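Local coordinates for protein predicted ATPase of the ABC class (Vibrio vulnificus, PDB 5D6A) that probably binds and hydrolyses ATP as an ABC-class ATPase, and binds the non-hydrolysable ATP analogue AMP-PNP, at residues T364-M376 and G383-G395. Sequence-based numbering, arbitrary orientation. Where two conformers were deposited one is given.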
# COMPACT_ATOMS: atom_id res chain seq x y z
N THR A 364 -0.68 -14.28 5.63
CA THR A 364 -0.26 -12.89 5.82
C THR A 364 0.21 -12.66 7.26
O THR A 364 -0.05 -11.61 7.85
CB THR A 364 -1.39 -11.89 5.49
OG1 THR A 364 -2.45 -12.02 6.44
CG2 THR A 364 -1.93 -12.14 4.08
N SER A 365 0.90 -13.65 7.82
CA SER A 365 1.39 -13.56 9.20
C SER A 365 2.80 -14.12 9.36
O SER A 365 3.31 -14.81 8.47
CB SER A 365 0.44 -14.30 10.14
OG SER A 365 -0.84 -13.70 10.15
N ALA A 366 3.41 -13.80 10.49
CA ALA A 366 4.76 -14.27 10.81
C ALA A 366 4.70 -15.69 11.34
O ALA A 366 4.13 -15.94 12.40
CB ALA A 366 5.41 -13.35 11.83
N THR A 367 5.29 -16.62 10.59
CA THR A 367 5.30 -18.03 10.98
C THR A 367 5.89 -18.21 12.37
O THR A 367 5.37 -18.98 13.18
CB THR A 367 6.10 -18.87 9.97
OG1 THR A 367 5.60 -18.63 8.64
CG2 THR A 367 6.02 -20.36 10.29
N ASN A 368 6.98 -17.49 12.64
CA ASN A 368 7.66 -17.54 13.94
C ASN A 368 6.69 -17.22 15.08
O ASN A 368 6.75 -17.83 16.15
CB ASN A 368 8.82 -16.53 13.94
CG ASN A 368 9.58 -16.51 15.25
OD1 ASN A 368 9.48 -17.43 16.07
ND2 ASN A 368 10.36 -15.45 15.46
N PHE A 369 5.80 -16.27 14.83
CA PHE A 369 4.81 -15.85 15.82
C PHE A 369 3.65 -16.84 16.00
O PHE A 369 3.06 -16.91 17.08
CB PHE A 369 4.26 -14.47 15.42
CG PHE A 369 3.09 -14.01 16.24
CD1 PHE A 369 3.28 -13.49 17.52
CD2 PHE A 369 1.80 -14.06 15.73
CE1 PHE A 369 2.21 -13.06 18.27
CE2 PHE A 369 0.72 -13.63 16.48
CZ PHE A 369 0.92 -13.12 17.75
N MSE A 370 3.34 -17.60 14.95
CA MSE A 370 2.24 -18.56 14.99
C MSE A 370 2.59 -19.85 15.67
O MSE A 370 1.94 -20.24 16.65
CB MSE A 370 1.81 -18.89 13.56
CG MSE A 370 1.24 -17.68 12.84
SE MSE A 370 -0.29 -16.94 13.84
CE MSE A 370 -1.70 -18.00 12.98
N ILE A 371 3.62 -20.53 15.17
CA ILE A 371 4.03 -21.84 15.70
C ILE A 371 5.35 -21.89 16.48
O ILE A 371 6.15 -20.96 16.47
CB ILE A 371 4.07 -22.90 14.57
CG1 ILE A 371 4.95 -22.47 13.39
CG2 ILE A 371 2.66 -23.16 14.06
CD1 ILE A 371 6.43 -22.34 13.69
N ARG A 372 5.53 -23.02 17.17
CA ARG A 372 6.71 -23.32 17.95
C ARG A 372 7.54 -24.28 17.11
O ARG A 372 7.01 -24.91 16.19
CB ARG A 372 6.29 -24.01 19.26
CG ARG A 372 7.38 -24.17 20.31
CD ARG A 372 7.77 -22.84 20.93
NE ARG A 372 8.64 -23.02 22.09
CZ ARG A 372 9.06 -22.04 22.88
NH1 ARG A 372 8.69 -20.78 22.67
NH2 ARG A 372 9.85 -22.32 23.91
N ASP A 373 8.82 -24.41 17.42
CA ASP A 373 9.67 -25.34 16.67
C ASP A 373 10.91 -25.73 17.48
O ASP A 373 11.70 -24.87 17.87
CB ASP A 373 10.07 -24.73 15.33
CG ASP A 373 10.77 -25.73 14.41
OD1 ASP A 373 10.92 -26.91 14.80
OD2 ASP A 373 11.15 -25.34 13.29
N GLU A 374 11.07 -27.03 17.71
CA GLU A 374 12.21 -27.55 18.46
C GLU A 374 13.50 -27.40 17.65
O GLU A 374 14.58 -27.21 18.21
CB GLU A 374 11.98 -29.02 18.82
CG GLU A 374 13.10 -29.67 19.63
CD GLU A 374 13.33 -29.00 20.97
OE1 GLU A 374 14.43 -29.17 21.53
OE2 GLU A 374 12.42 -28.29 21.47
N ARG A 375 13.37 -27.48 16.32
CA ARG A 375 14.50 -27.34 15.41
C ARG A 375 15.30 -26.06 15.68
O ARG A 375 16.48 -26.11 16.02
CB ARG A 375 14.01 -27.30 13.96
CG ARG A 375 13.42 -28.59 13.43
CD ARG A 375 14.51 -29.59 13.09
NE ARG A 375 13.97 -30.81 12.49
CZ ARG A 375 14.70 -31.78 11.96
NH1 ARG A 375 14.11 -32.85 11.44
NH2 ARG A 375 16.03 -31.70 11.94
N MSE A 376 14.63 -24.92 15.52
CA MSE A 376 15.25 -23.61 15.69
C MSE A 376 15.75 -23.36 17.09
O MSE A 376 16.81 -22.76 17.28
CB MSE A 376 14.25 -22.52 15.30
CG MSE A 376 13.88 -22.56 13.81
SE MSE A 376 15.47 -22.53 12.64
CE MSE A 376 16.53 -21.14 13.55
N GLY A 383 21.61 -16.68 24.98
CA GLY A 383 21.05 -15.65 25.86
C GLY A 383 19.77 -15.07 25.30
O GLY A 383 19.32 -14.02 25.74
N ASP A 384 19.19 -15.76 24.32
CA ASP A 384 17.96 -15.33 23.67
C ASP A 384 16.84 -16.31 24.00
O ASP A 384 16.70 -17.35 23.34
CB ASP A 384 18.15 -15.27 22.15
CG ASP A 384 19.24 -14.30 21.72
OD1 ASP A 384 19.71 -13.51 22.57
OD2 ASP A 384 19.63 -14.34 20.54
N GLU A 385 16.04 -15.99 25.02
CA GLU A 385 14.93 -16.85 25.40
C GLU A 385 13.90 -16.87 24.27
O GLU A 385 13.60 -15.82 23.68
CB GLU A 385 14.29 -16.37 26.71
CG GLU A 385 15.23 -16.41 27.90
CD GLU A 385 14.58 -15.97 29.20
OE1 GLU A 385 15.28 -15.93 30.23
OE2 GLU A 385 13.37 -15.64 29.19
N PRO A 386 13.36 -18.06 23.95
CA PRO A 386 12.42 -18.21 22.84
C PRO A 386 11.10 -17.44 23.02
O PRO A 386 10.58 -17.36 24.13
CB PRO A 386 12.15 -19.72 22.80
CG PRO A 386 12.43 -20.18 24.19
CD PRO A 386 13.54 -19.32 24.69
N ILE A 387 10.60 -16.88 21.92
CA ILE A 387 9.34 -16.14 21.93
C ILE A 387 8.19 -17.11 22.17
O ILE A 387 8.24 -18.26 21.74
CB ILE A 387 9.11 -15.38 20.59
CG1 ILE A 387 7.86 -14.50 20.67
CG2 ILE A 387 9.00 -16.36 19.42
CD1 ILE A 387 7.59 -13.72 19.40
N THR A 388 7.16 -16.65 22.89
CA THR A 388 5.99 -17.48 23.18
C THR A 388 5.00 -17.35 22.02
O THR A 388 4.34 -16.32 21.89
CB THR A 388 5.33 -17.06 24.50
OG1 THR A 388 6.29 -17.13 25.56
CG2 THR A 388 4.14 -17.96 24.83
N PRO A 389 4.87 -18.40 21.19
CA PRO A 389 3.98 -18.34 20.03
C PRO A 389 2.51 -18.32 20.40
O PRO A 389 2.13 -18.84 21.45
CB PRO A 389 4.32 -19.62 19.26
CG PRO A 389 4.74 -20.57 20.31
CD PRO A 389 5.43 -19.76 21.38
N LEU A 390 1.70 -17.72 19.54
CA LEU A 390 0.26 -17.59 19.76
C LEU A 390 -0.40 -18.90 20.17
O LEU A 390 -1.25 -18.92 21.06
CB LEU A 390 -0.42 -17.03 18.51
CG LEU A 390 -1.94 -16.89 18.55
CD1 LEU A 390 -2.39 -16.03 19.73
CD2 LEU A 390 -2.46 -16.32 17.24
N VAL A 391 -0.01 -20.00 19.53
CA VAL A 391 -0.60 -21.32 19.84
C VAL A 391 -0.66 -21.59 21.35
O VAL A 391 -1.59 -22.24 21.83
CB VAL A 391 0.16 -22.45 19.10
CG1 VAL A 391 1.63 -22.51 19.53
CG2 VAL A 391 -0.52 -23.79 19.33
N ASP A 392 0.32 -21.09 22.10
CA ASP A 392 0.37 -21.28 23.55
C ASP A 392 -0.52 -20.29 24.31
O ASP A 392 -1.01 -20.59 25.40
CB ASP A 392 1.81 -21.16 24.06
CG ASP A 392 2.73 -22.26 23.52
OD1 ASP A 392 2.22 -23.26 22.98
OD2 ASP A 392 3.97 -22.12 23.66
N ARG A 393 -0.74 -19.11 23.73
CA ARG A 393 -1.55 -18.07 24.37
C ARG A 393 -3.00 -18.03 23.88
O ARG A 393 -3.90 -17.69 24.64
CB ARG A 393 -0.93 -16.69 24.15
CG ARG A 393 0.45 -16.51 24.77
CD ARG A 393 0.41 -16.67 26.28
NE ARG A 393 1.69 -16.31 26.89
CZ ARG A 393 1.94 -16.37 28.19
NH1 ARG A 393 1.01 -16.79 29.05
NH2 ARG A 393 3.14 -16.01 28.65
N ILE A 394 -3.21 -18.37 22.62
CA ILE A 394 -4.55 -18.33 22.03
C ILE A 394 -5.59 -19.05 22.88
O ILE A 394 -6.73 -18.59 22.98
CB ILE A 394 -4.56 -18.90 20.59
CG1 ILE A 394 -5.88 -18.57 19.90
CG2 ILE A 394 -4.26 -20.39 20.60
CD1 ILE A 394 -5.96 -19.08 18.48
N GLY A 395 -5.21 -20.17 23.48
CA GLY A 395 -6.12 -20.94 24.33
C GLY A 395 -6.48 -20.15 25.57
O GLY A 395 -7.63 -20.15 26.01
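Pro386 lies against the guanidinium group of Arg372, its CB 3.9 Å from Arg372 CZ. The arginine chain reaches it by a bend at chi2 (71°). Ile387 meets 364-376 in two ways. Its carbonyl O sits near the guanidinium plane, at the edge, but the angle to NH1 is too poor for a hydrogen bond. Its CG2 touches Asn368 OD1 at 3.5 Å. The side chain of Asn368 is also about 6 Å from the bound nucleotide analogue. The contact belongs to the P-loop ATPase domain. Here the short helix 367-370 and the loop after it, which follow strand 357-361, meet the start of helix 390-401, which leads to the parallel neighbour strand 404-408. Pro389 CB touches two carbonyl oxygens, Met370 O and Ile371 O, each at 3.6 Å. Its CG rests on Arg372 CD at 3.8 Å. Leu390 N gives a nearly straight hydrogen bond to Phe369 O (2.9 Å, 169°). The Leu390 side chain runs beside that of Met370, a selenomethionine with two conformers, so this contact is less certain. Leu390 CB meets Phe369 CE2, and Leu347 of helix 339-352 touches both residues. Val391 N makes a weak, longer bond to Met370 O, 3.5 Å.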